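Local coordinates for phosphonopyruvate hydrolase (PDB 2HJP), which hydrolyses the phosphorus-carbon bond of phosphonopyruvate to give pyruvate and phosphate, with the help of a divalent metal ion, at residues V151-V156 and A180-I185; G136-A141 and E176-D181; N24-K29 and I273-D278; F17-A22 and I231-N236. All blocks are in the same frame, centred on the assembly; numbering follows the deposited sequence.

In the fold
Interactions 1 and 4 are buried seams of one eight-stranded parallel barrel: 151-156 with 180-185 joins the fifth strand to the sixth, 17-22 with 231-236 joins the first to the eighth. Both are sewn by backbone hydrogen bonds and reach the phosphonopyruvate pocket; interaction 1 adds an aspartate side-chain bond and a ligand-holding arginine. Interaction 2 lies outside interaction 1 and shares Ala-180 and Asp-181 with it; there an isoleucine methyl of helix 131-144 rests on peptide atoms and alanine methyls at the end of helix 165-177. Interaction 3, a surface contact across the chain's centre from interactions 1 and 2, attaches the C-terminal region to helix 25-34 through a leucine pair and a lysine. It touches interaction 4, and both border the third subunit.

Interaction 1: residues V151-V156 and A180-I185; sequences VVIARV and ADAILI. With PPR (phosphonopyruvate), chain G.
Asp-181 OD2 is gripped by the backbone N-H of Val-152, 2.9 Å from N to OD2, and by a salt bridge to Arg-145. The N-H uses the anti lone pair and points almost straight at the oxygen, with 174° at the hydrogen. CG of Asp-181 stands anti to its own carbonyl carbon (chi1 -65°), beside the backbone N. The peptide returns the bond, Asp-181 N to Val-152 O at 2.7 Å, while OD1 pairs with Arg-8. Beyond it the strands run in parallel register: Ala-154 N to Ala-182 O, Leu-184 N to Ala-154 O at 2.8 Å, Val-156 N to Leu-184 O. On the face of Ala-154 and Val-156, CG2 of Val-156 meets CG2 of Ile-183 at 3.8 Å, under helix 165-177. On the other face Arg-155 and Leu-184 lie side by side and point the same way, CG of Arg-155 4.1 Å from CD2 of Leu-184. The extended arginine chain delivers its guanidinium to phosphonopyruvate: NH1 and NH2 of Arg-155 both bond to phosphonate O1P, NH2 at 3.0 Å, and NH1 makes a weak, bent bond to O2. Glu-157 forms a salt bridge with NE and probably helps to fix the group's rotation. An alanine in place of Arg-155 would probably cost O1P the two N-H donors of the guanidinium and leave Glu-157 without this salt bridge. Strand, helix 165-177 and strand form a beta-alpha-beta unit of a TIM-type barrel, carrying a substrate-binding arginine on its inner face.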
loop_
_atom_site.group_PDB
_atom_site.type_symbol
_atom_site.label_atom_id
_atom_site.label_comp_id
_atom_site.label_asym_id
_atom_site.label_seq_id
_atom_site.Cartn_x
_atom_site.Cartn_y
_atom_site.Cartn_z
ATOM N N VAL A 151 5.899 23.982 -6.787
ATOM C CA VAL A 151 7.187 24.236 -7.394
ATOM C C VAL A 151 7.851 23.089 -8.103
ATOM O O VAL A 151 8.003 22.025 -7.529
ATOM C CB VAL A 151 8.143 24.752 -6.248
ATOM C CG1 VAL A 151 9.548 24.913 -6.721
ATOM C CG2 VAL A 151 7.561 26.041 -5.699
ATOM N N VAL A 152 8.300 23.327 -9.336
ATOM C CA VAL A 152 8.978 22.284 -10.065
ATOM C C VAL A 152 10.454 22.633 -10.191
ATOM O O VAL A 152 10.826 23.627 -10.815
ATOM C CB VAL A 152 8.345 22.149 -11.447
ATOM C CG1 VAL A 152 9.169 21.174 -12.308
ATOM C CG2 VAL A 152 6.873 21.768 -11.289
ATOM N N ILE A 153 11.287 21.779 -9.610
ATOM C CA ILE A 153 12.730 21.957 -9.554
ATOM C C ILE A 153 13.408 20.964 -10.440
ATOM O O ILE A 153 13.197 19.757 -10.314
ATOM C CB ILE A 153 13.241 21.766 -8.072
ATOM C CG1 ILE A 153 12.489 22.754 -7.145
ATOM C CG2 ILE A 153 14.789 22.036 -7.937
ATOM C CD1 ILE A 153 12.603 22.449 -5.653
ATOM N N ALA A 154 14.231 21.482 -11.362
ATOM C CA ALA A 154 14.961 20.616 -12.263
ATOM C C ALA A 154 16.385 20.461 -11.730
ATOM O O ALA A 154 17.116 21.440 -11.486
ATOM C CB ALA A 154 15.006 21.235 -13.660
ATOM N N ARG A 155 16.790 19.220 -11.628
ATOM C CA ARG A 155 18.121 18.922 -11.174
ATOM C C ARG A 155 19.026 18.570 -12.328
ATOM O O ARG A 155 18.735 17.671 -13.135
ATOM C CB ARG A 155 18.042 17.814 -10.125
ATOM C CG ARG A 155 19.360 17.123 -9.829
ATOM C CD ARG A 155 19.208 16.132 -8.631
ATOM N NE ARG A 155 20.287 15.143 -8.627
ATOM C CZ ARG A 155 20.585 14.305 -7.630
ATOM N NH1 ARG A 155 19.891 14.338 -6.508
ATOM N NH2 ARG A 155 21.551 13.387 -7.781
ATOM N N VAL A 156 20.117 19.318 -12.428
ATOM C CA VAL A 156 21.097 19.174 -13.511
ATOM C C VAL A 156 22.277 18.316 -13.030
ATOM O O VAL A 156 22.997 18.723 -12.121
ATOM C CB VAL A 156 21.604 20.624 -13.948
ATOM C CG1 VAL A 156 22.802 20.519 -14.909
ATOM C CG2 VAL A 156 20.458 21.431 -14.562
ATOM N N ALA A 180 10.925 25.230 -15.414
ATOM C CA ALA A 180 11.422 24.986 -14.043
ATOM C C ALA A 180 11.415 26.250 -13.155
ATOM O O ALA A 180 11.780 27.354 -13.586
ATOM C CB ALA A 180 12.808 24.359 -14.090
ATOM N N ASP A 181 10.968 26.106 -11.896
ATOM C CA ASP A 181 10.908 27.255 -11.002
ATOM C C ASP A 181 12.214 27.449 -10.325
ATOM O O ASP A 181 12.434 28.500 -9.708
ATOM C CB ASP A 181 9.810 27.016 -9.947
ATOM C CG ASP A 181 8.404 26.939 -10.586
ATOM O OD1 ASP A 181 7.961 27.991 -11.073
ATOM O OD2 ASP A 181 7.782 25.839 -10.643
ATOM N N ALA A 182 13.056 26.412 -10.390
ATOM C CA ALA A 182 14.395 26.493 -9.771
ATOM C C ALA A 182 15.298 25.447 -10.343
ATOM O O ALA A 182 14.813 24.478 -10.918
ATOM C CB ALA A 182 14.294 26.356 -8.265
ATOM N N ILE A 183 16.611 25.643 -10.220
ATOM C CA ILE A 183 17.550 24.698 -10.758
ATOM C C ILE A 183 18.482 24.175 -9.651
ATOM O O ILE A 183 19.181 24.956 -8.971
ATOM C CB ILE A 183 18.374 25.362 -11.863
ATOM C CG1 ILE A 183 17.421 25.969 -12.937
ATOM C CG2 ILE A 183 19.352 24.352 -12.384
ATOM C CD1 ILE A 183 17.969 26.193 -14.289
ATOM N N LEU A 184 18.457 22.867 -9.448
ATOM C CA LEU A 184 19.292 22.271 -8.433
ATOM C C LEU A 184 20.512 21.802 -9.221
ATOM O O LEU A 184 20.383 20.953 -10.083
ATOM C CB LEU A 184 18.569 21.078 -7.783
ATOM C CG LEU A 184 19.283 20.512 -6.516
ATOM C CD1 LEU A 184 18.291 19.564 -5.706
ATOM C CD2 LEU A 184 20.654 19.828 -6.976
ATOM N N ILE A 185 21.674 22.401 -8.961
ATOM C CA ILE A 185 22.917 22.037 -9.641
ATOM C C ILE A 185 23.655 21.175 -8.629
ATOM O O ILE A 185 23.928 21.572 -7.507
ATOM C CB ILE A 185 23.733 23.299 -10.088
ATOM C CG1 ILE A 185 25.044 22.876 -10.754
ATOM C CG2 ILE A 185 24.014 24.268 -8.861
ATOM C CD1 ILE A 185 24.888 22.281 -12.150
HETATM C C1 PPR G . 18.521 12.366 -2.242
HETATM O O1 PPR G . 18.664 12.841 -1.041
HETATM O "O2'" PPR G . 17.894 11.379 -2.519
HETATM C C2 PPR G . 19.201 13.175 -3.306
HETATM C C3 PPR G . 20.358 13.894 -3.212
HETATM O O2 PPR G . 18.558 13.137 -4.473
HETATM P P PPR G . 21.781 12.736 -3.499
HETATM O O1P PPR G . 21.585 12.255 -4.963
HETATM O O2P PPR G . 21.642 11.610 -2.439
HETATM O O3P PPR G . 22.967 13.574 -3.387
#

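Interaction 2: residues G136-A141 and E176-D181; sequences GKIAAA and EEAGAD
Ile-138 lays its CG2 methyl over the bend of chain from Ala-178 to Ala-180, where helix 165-177 gives way to the following turn. CG2 stands anti to the backbone N of Ile-138 and reaches Ala-180 N at 3.5 Å and Ala-178 O at 3.7 Å. The same Ile-138 CG2 also touches two other methyls, CB of Ala-178 at 3.9 Å and CB of Ala-180 at 4.2 Å. One branch thus covers peptide atoms and alanine methyls together. Beside it, Ala-139 brings its CA to 3.7 Å from Ala-178 O. The bend itself is a Schellman motif: Gly-179 has positive phi (121°) and there are two bonds back into the last turn, one of them from Gly-179 N to Glu-176 O. A side chain at this position would be jammed against the preceding carbonyl oxygen, which accounts for the glycine, and its CB would also point toward Ile-138. The contact is small and apolar, resting on van der Waals touch. Inward, Ile-138 also packs on Val-152 and Ala-154 of strand 151-156 and on Met-109 of strand 106-110, while Ala-139 meets Tyr-288 of the second subunit. Helix 131-144 thus lies against the barrel strands, the end of helix 165-177 and the second subunit.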
loop_
_atom_site.group_PDB
_atom_site.type_symbol
_atom_site.label_atom_id
_atom_site.label_comp_id
_atom_site.label_asym_id
_atom_site.label_seq_id
_atom_site.Cartn_x
_atom_site.Cartn_y
_atom_site.Cartn_z
ATOM N N GLY A 136 10.798 18.477 -22.298
ATOM C CA GLY A 136 9.428 17.928 -22.373
ATOM C C GLY A 136 8.906 17.446 -20.995
ATOM O O GLY A 136 7.730 17.605 -20.622
ATOM N N LYS A 137 9.782 16.782 -20.256
ATOM C CA LYS A 137 9.416 16.292 -18.914
ATOM C C LYS A 137 9.069 17.414 -17.912
ATOM O O LYS A 137 8.111 17.340 -17.144
ATOM C CB LYS A 137 10.559 15.405 -18.423
ATOM C CG LYS A 137 10.594 14.072 -19.223
ATOM C CD LYS A 137 11.851 13.281 -18.925
ATOM C CE LYS A 137 11.757 12.629 -17.555
ATOM N NZ LYS A 137 12.746 11.479 -17.367
ATOM N N ILE A 138 9.849 18.463 -17.931
ATOM C CA ILE A 138 9.595 19.594 -17.045
ATOM C C ILE A 138 8.296 20.283 -17.482
ATOM O O ILE A 138 7.470 20.639 -16.640
ATOM C CB ILE A 138 10.775 20.600 -17.186
ATOM C CG1 ILE A 138 11.990 20.004 -16.465
ATOM C CG2 ILE A 138 10.405 21.999 -16.616
ATOM C CD1 ILE A 138 11.880 19.795 -14.930
ATOM N N ALA A 139 8.112 20.483 -18.802
ATOM C CA ALA A 139 6.874 21.128 -19.293
ATOM C C ALA A 139 5.659 20.257 -18.911
ATOM O O ALA A 139 4.596 20.786 -18.558
ATOM C CB ALA A 139 6.936 21.335 -20.842
ATOM N N ALA A 140 5.810 18.922 -18.998
ATOM C CA ALA A 140 4.707 18.010 -18.582
ATOM C C ALA A 140 4.406 18.200 -17.076
ATOM O O ALA A 140 3.223 18.148 -16.664
ATOM C CB ALA A 140 5.080 16.515 -18.847
ATOM N N ALA A 141 5.454 18.390 -16.257
ATOM C CA ALA A 141 5.261 18.556 -14.841
ATOM C C ALA A 141 4.543 19.847 -14.556
ATOM O O ALA A 141 3.600 19.856 -13.744
ATOM C CB ALA A 141 6.613 18.527 -14.068
ATOM N N GLU A 176 14.870 25.989 -17.339
ATOM C CA GLU A 176 14.140 27.171 -16.868
ATOM C C GLU A 176 13.226 27.650 -18.006
ATOM O O GLU A 176 12.122 28.062 -17.802
ATOM C CB GLU A 176 15.125 28.285 -16.519
ATOM C CG GLU A 176 14.469 29.625 -16.299
ATOM C CD GLU A 176 15.449 30.674 -15.816
ATOM O OE1 GLU A 176 16.635 30.390 -15.563
ATOM O OE2 GLU A 176 15.023 31.808 -15.649
ATOM N N GLU A 177 13.709 27.556 -19.236
ATOM C CA GLU A 177 12.899 27.973 -20.408
ATOM C C GLU A 177 11.699 27.030 -20.529
ATOM O O GLU A 177 10.666 27.454 -20.914
ATOM C CB GLU A 177 13.776 27.901 -21.642
ATOM C CG GLU A 177 13.137 28.080 -23.009
ATOM C CD GLU A 177 14.192 27.800 -24.113
ATOM O OE1 GLU A 177 13.974 26.924 -25.013
ATOM O OE2 GLU A 177 15.279 28.452 -24.034
ATOM N N ALA A 178 11.824 25.764 -20.104
ATOM C CA ALA A 178 10.693 24.818 -20.194
ATOM C C ALA A 178 9.729 25.010 -19.016
ATOM O O ALA A 178 8.696 24.369 -18.946
ATOM C CB ALA A 178 11.217 23.331 -20.217
ATOM N N GLY A 179 10.074 25.859 -18.065
ATOM C CA GLY A 179 9.167 26.010 -16.940
ATOM C C GLY A 179 9.684 25.701 -15.549
ATOM O O GLY A 179 8.968 25.938 -14.578
ATOM N N ALA A 180 10.925 25.230 -15.414
ATOM C CA ALA A 180 11.422 24.986 -14.043
ATOM C C ALA A 180 11.415 26.250 -13.155
ATOM O O ALA A 180 11.780 27.354 -13.586
ATOM C CB ALA A 180 12.808 24.359 -14.090
ATOM N N ASP A 181 10.968 26.106 -11.896
ATOM C CA ASP A 181 10.908 27.255 -11.002
ATOM C C ASP A 181 12.214 27.449 -10.325
ATOM O O ASP A 181 12.434 28.500 -9.708
ATOM C CB ASP A 181 9.810 27.016 -9.947
ATOM C CG ASP A 181 8.404 26.939 -10.586
ATOM O OD1 ASP A 181 7.961 27.991 -11.073
ATOM O OD2 ASP A 181 7.782 25.839 -10.643
#

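Interaction 3: residues N24-K29 and I273-D278; sequences NPLVAK and IELQGD
Leu-26 and Leu-275 set their side chains across each other at about a right angle, so that one methyl of Leu-26 bears on the flank of the other leucine. CD1 of Leu-26 is 3.8 Å from CB of Leu-275 and 4.1 Å from its CD1. CG of Leu-26 is anti to the backbone N (chi1 176°), and it is the far end of the side chain that reaches helix 269-275. One turn further along helix 25-34, Lys-29 stretches out fully extended from CG to the amine and reaches across to the other segment. NZ of Lys-29 meets Leu-275 O at 2.6 Å in a short hydrogen bond. The amine approaches from above the carbonyl plane, 43° out of it, with a C=O...N angle of 129°. The methylenes follow it in: CD and CE of Lys-29 lie 3.6 and 3.5 Å from Leu-275 O. That carbonyl belongs to the last turn of its helix, which the Schellman motif at Gly-277 closes. Helix 25-34 is capped at its start, where Asn-24 OD1 accepts from Val-27 N at 2.9 Å. The third subunit borders the contact too: its Ala-48 packs on Leu-26 and its Val-52 on Gln-276. Leu-275 also rests on Leu-30 and Gln-33, further along helix 25-34. A positive amine beside helix C-terminal carbonyls is probably favoured by the helix dipole, so the contact joins one directed polar bond, likely electrostatically assisted, to a small apolar crossing of leucines.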
loop_
_atom_site.group_PDB
_atom_site.type_symbol
_atom_site.label_atom_id
_atom_site.label_comp_id
_atom_site.label_asym_id
_atom_site.label_seq_id
_atom_site.Cartn_x
_atom_site.Cartn_y
_atom_site.Cartn_z
ATOM N N ASN A 24 11.077 9.463 7.701
ATOM C CA ASN A 24 9.752 9.137 8.247
ATOM C C ASN A 24 9.127 10.399 8.830
ATOM O O ASN A 24 9.807 11.398 8.897
ATOM C CB ASN A 24 9.782 7.999 9.283
ATOM C CG ASN A 24 10.661 8.280 10.414
ATOM O OD1 ASN A 24 10.601 9.320 10.967
ATOM N ND2 ASN A 24 11.482 7.304 10.798
ATOM N N PRO A 25 7.813 10.379 9.174
ATOM C CA PRO A 25 7.129 11.573 9.734
ATOM C C PRO A 25 7.718 12.059 11.085
ATOM O O PRO A 25 7.719 13.257 11.371
ATOM C CB PRO A 25 5.688 11.107 9.897
ATOM C CG PRO A 25 5.509 10.146 8.705
ATOM C CD PRO A 25 6.821 9.356 8.797
ATOM N N LEU A 26 8.194 11.124 11.913
ATOM C CA LEU A 26 8.757 11.532 13.190
ATOM C C LEU A 26 10.009 12.421 12.949
ATOM O O LEU A 26 10.162 13.478 13.548
ATOM C CB LEU A 26 9.086 10.298 14.102
ATOM C CG LEU A 26 9.776 10.550 15.467
ATOM C CD1 LEU A 26 8.909 11.402 16.330
ATOM C CD2 LEU A 26 10.097 9.255 16.213
ATOM N N VAL A 27 10.911 11.946 12.117
ATOM C CA VAL A 27 12.108 12.718 11.814
ATOM C C VAL A 27 11.693 14.063 11.174
ATOM O O VAL A 27 12.295 15.108 11.458
ATOM C CB VAL A 27 13.001 11.931 10.812
ATOM C CG1 VAL A 27 14.033 12.871 10.192
ATOM C CG2 VAL A 27 13.652 10.680 11.573
ATOM N N ALA A 28 10.672 14.047 10.310
ATOM C CA ALA A 28 10.221 15.332 9.685
ATOM C C ALA A 28 9.732 16.265 10.779
ATOM O O ALA A 28 9.969 17.498 10.753
ATOM C CB ALA A 28 9.111 15.064 8.637
ATOM N N LYS A 29 8.976 15.707 11.741
ATOM C CA LYS A 29 8.512 16.531 12.859
ATOM C C LYS A 29 9.706 17.111 13.636
ATOM O O LYS A 29 9.681 18.300 14.043
ATOM C CB LYS A 29 7.596 15.710 13.776
ATOM C CG LYS A 29 6.978 16.485 14.974
ATOM C CD LYS A 29 5.871 15.595 15.618
ATOM C CE LYS A 29 5.005 16.351 16.615
ATOM N NZ LYS A 29 3.943 15.452 17.183
ATOM N N ILE A 273 6.175 9.404 23.533
ATOM C CA ILE A 273 4.723 9.477 23.538
ATOM C C ILE A 273 4.219 10.924 23.247
ATOM O O ILE A 273 3.169 11.124 22.608
ATOM C CB ILE A 273 4.162 8.927 24.912
ATOM C CG1 ILE A 273 4.351 7.392 24.917
ATOM C CG2 ILE A 273 2.643 9.178 25.051
ATOM C CD1 ILE A 273 4.255 6.736 26.294
ATOM N N GLU A 274 4.960 11.923 23.721
ATOM C CA GLU A 274 4.573 13.296 23.461
ATOM C C GLU A 274 4.776 13.643 21.958
ATOM O O GLU A 274 3.978 14.336 21.338
ATOM C CB GLU A 274 5.387 14.245 24.386
ATOM C CG GLU A 274 5.009 15.746 24.156
ATOM C CD GLU A 274 6.016 16.745 24.801
ATOM O OE1 GLU A 274 6.554 16.444 25.899
ATOM O OE2 GLU A 274 6.267 17.839 24.219
ATOM N N LEU A 275 5.850 13.136 21.383
ATOM C CA LEU A 275 6.139 13.382 19.977
ATOM C C LEU A 275 5.084 12.694 19.102
ATOM O O LEU A 275 4.853 13.094 17.966
ATOM C CB LEU A 275 7.535 12.841 19.617
ATOM C CG LEU A 275 8.682 13.825 19.952
ATOM C CD1 LEU A 275 10.005 13.107 19.855
ATOM C CD2 LEU A 275 8.632 15.035 18.983
ATOM N N GLN A 276 4.449 11.668 19.652
ATOM C CA GLN A 276 3.387 10.967 18.952
ATOM C C GLN A 276 2.034 11.697 18.950
ATOM O O GLN A 276 1.092 11.237 18.341
ATOM C CB GLN A 276 3.195 9.584 19.594
ATOM C CG GLN A 276 4.214 8.511 19.153
ATOM C CD GLN A 276 4.028 7.245 20.016
ATOM O OE1 GLN A 276 4.075 7.315 21.272
ATOM N NE2 GLN A 276 3.786 6.103 19.366
ATOM N N GLY A 277 1.935 12.820 19.647
ATOM C CA GLY A 277 0.684 13.563 19.668
ATOM C C GLY A 277 -0.255 13.063 20.767
ATOM O O GLY A 277 -1.500 13.218 20.658
ATOM N N ASP A 278 0.320 12.488 21.830
ATOM C CA ASP A 278 -0.511 11.991 22.915
ATOM C C ASP A 278 -1.489 13.039 23.452
ATOM O O ASP A 278 -2.629 12.737 23.744
ATOM C CB ASP A 278 0.357 11.490 24.045
ATOM C CG ASP A 278 -0.427 10.674 25.052
ATOM O OD1 ASP A 278 -0.943 9.582 24.641
ATOM O OD2 ASP A 278 -0.493 11.161 26.228
#

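Interaction 4: residues F17-A22 and I231-N236; sequences FTAMAA and IVIYGN
The first and last strands of the barrel meet here, Phe-17 to Ala-21 running parallel to Ile-231 to Tyr-234 and closing the cylinder. Four backbone bonds sew the seam: Val-232 N to Phe-17 O at 2.9 Å, Ala-19 N to Val-232 O, Tyr-234 N to Ala-19 O at 2.9 Å, and Ala-21 N to Tyr-234 O. On the outer face Met-20 and Tyr-234 cross at about a right angle. The Met-20 chain, bent at chi2 (56°) and again at chi3 (74°), brings SD to 3.7 Å and CE to 3.5 Å from CB of Tyr-234. An alanine in place of Met-20 would probably open a gap beside Tyr-234 CB and leave the ring's base less supported. The tyrosine hydroxyl bonds to Glu-220. On this face too, CG2 of Thr-18 lies alongside CG1 of Val-232 at 3.8 Å. On the opposite face CB of Phe-17 meets CG1 of Ile-231 at 4.0 Å, next to helix 3-13, and Ile-233 packs on Trp-40, a substrate-binding residue. At the C-terminal end of the seam Gly-235 touches phosphonopyruvate, in keeping with a TIM-type barrel that holds its active site at the C-terminal ends of its strands.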
loop_
_atom_site.group_PDB
_atom_site.type_symbol
_atom_site.label_atom_id
_atom_site.label_comp_id
_atom_site.label_asym_id
_atom_site.label_seq_id
_atom_site.Cartn_x
_atom_site.Cartn_y
_atom_site.Cartn_z
ATOM N N PHE A 17 16.244 29.558 2.042
ATOM C CA PHE A 17 15.325 28.546 2.611
ATOM C C PHE A 17 16.096 27.236 2.884
ATOM O O PHE A 17 16.848 26.738 1.993
ATOM C CB PHE A 17 14.234 28.282 1.579
ATOM C CG PHE A 17 13.153 27.358 2.016
ATOM C CD1 PHE A 17 12.096 27.828 2.769
ATOM C CD2 PHE A 17 13.183 26.021 1.635
ATOM C CE1 PHE A 17 11.046 26.987 3.166
ATOM C CE2 PHE A 17 12.162 25.143 1.996
ATOM C CZ PHE A 17 11.062 25.630 2.780
ATOM N N THR A 18 15.948 26.693 4.089
ATOM C CA THR A 18 16.634 25.441 4.419
ATOM C C THR A 18 15.649 24.276 4.478
ATOM O O THR A 18 14.512 24.413 4.980
ATOM C CB THR A 18 17.353 25.525 5.780
ATOM O OG1 THR A 18 16.387 25.730 6.796
ATOM C CG2 THR A 18 18.316 26.732 5.810
ATOM N N ALA A 19 16.071 23.158 3.925
ATOM C CA ALA A 19 15.194 21.980 3.957
ATOM C C ALA A 19 16.092 20.805 4.436
ATOM O O ALA A 19 17.199 20.621 3.944
ATOM C CB ALA A 19 14.645 21.650 2.552
ATOM N N MET A 20 15.572 20.029 5.360
ATOM C CA MET A 20 16.283 18.847 5.945
ATOM C C MET A 20 15.644 17.511 5.543
ATOM O O MET A 20 14.387 17.317 5.538
ATOM C CB MET A 20 16.255 18.950 7.485
ATOM C CG MET A 20 16.800 17.697 8.242
ATOM S SD MET A 20 18.485 17.296 7.729
ATOM C CE MET A 20 19.429 18.627 8.579
ATOM N N ALA A 21 16.524 16.578 5.227
ATOM C CA ALA A 21 16.090 15.246 4.883
ATOM C C ALA A 21 15.281 14.586 6.025
ATOM O O ALA A 21 15.535 14.821 7.222
ATOM C CB ALA A 21 17.343 14.377 4.614
ATOM N N ALA A 22 14.336 13.727 5.649
ATOM C CA ALA A 22 13.583 12.964 6.609
ATOM C C ALA A 22 13.227 11.633 5.963
ATOM O O ALA A 22 12.844 11.613 4.793
ATOM C CB ALA A 22 12.286 13.678 7.058
ATOM N N ILE A 231 17.763 28.027 -1.999
ATOM C CA ILE A 231 17.486 26.880 -1.168
ATOM C C ILE A 231 18.712 26.033 -0.887
ATOM O O ILE A 231 19.464 25.774 -1.782
ATOM C CB ILE A 231 16.435 25.948 -1.880
ATOM C CG1 ILE A 231 15.102 26.652 -1.999
ATOM C CG2 ILE A 231 16.206 24.669 -1.093
ATOM C CD1 ILE A 231 14.157 26.075 -3.055
ATOM N N VAL A 232 18.941 25.636 0.360
ATOM C CA VAL A 232 20.004 24.697 0.596
ATOM C C VAL A 232 19.329 23.438 1.154
ATOM O O VAL A 232 18.419 23.516 2.010
ATOM C CB VAL A 232 21.024 25.204 1.574
ATOM C CG1 VAL A 232 20.353 25.697 2.764
ATOM C CG2 VAL A 232 22.030 24.048 1.901
ATOM N N ILE A 233 19.726 22.269 0.660
ATOM C CA ILE A 233 19.098 21.019 1.166
ATOM C C ILE A 233 20.157 20.161 1.900
ATOM O O ILE A 233 21.249 19.943 1.351
ATOM C CB ILE A 233 18.546 20.162 -0.029
ATOM C CG1 ILE A 233 17.263 20.840 -0.595
ATOM C CG2 ILE A 233 18.222 18.676 0.420
ATOM C CD1 ILE A 233 15.918 20.453 0.002
ATOM N N TYR A 234 19.824 19.700 3.116
ATOM C CA TYR A 234 20.698 18.771 3.872
ATOM C C TYR A 234 20.191 17.417 3.431
ATOM O O TYR A 234 19.128 16.920 3.849
ATOM C CB TYR A 234 20.573 19.101 5.331
ATOM C CG TYR A 234 21.197 20.479 5.554
ATOM C CD1 TYR A 234 22.544 20.686 5.315
ATOM C CD2 TYR A 234 20.418 21.563 5.965
ATOM C CE1 TYR A 234 23.125 21.967 5.485
ATOM C CE2 TYR A 234 20.972 22.862 6.146
ATOM C CZ TYR A 234 22.338 23.032 5.893
ATOM O OH TYR A 234 22.885 24.274 6.037
ATOM N N GLY A 235 20.969 16.829 2.554
ATOM C CA GLY A 235 20.514 15.633 1.880
ATOM C C GLY A 235 20.299 14.330 2.563
ATOM O O GLY A 235 19.346 13.612 2.182
ATOM N N ASN A 236 21.132 14.011 3.571
ATOM C CA ASN A 236 20.993 12.681 4.199
ATOM C C ASN A 236 21.512 12.589 5.639
ATOM O O ASN A 236 21.872 11.516 6.109
ATOM C CB ASN A 236 21.753 11.637 3.302
ATOM C CG ASN A 236 23.257 12.014 3.055
ATOM O OD1 ASN A 236 23.846 12.742 3.836
ATOM N ND2 ASN A 236 23.851 11.499 1.942
#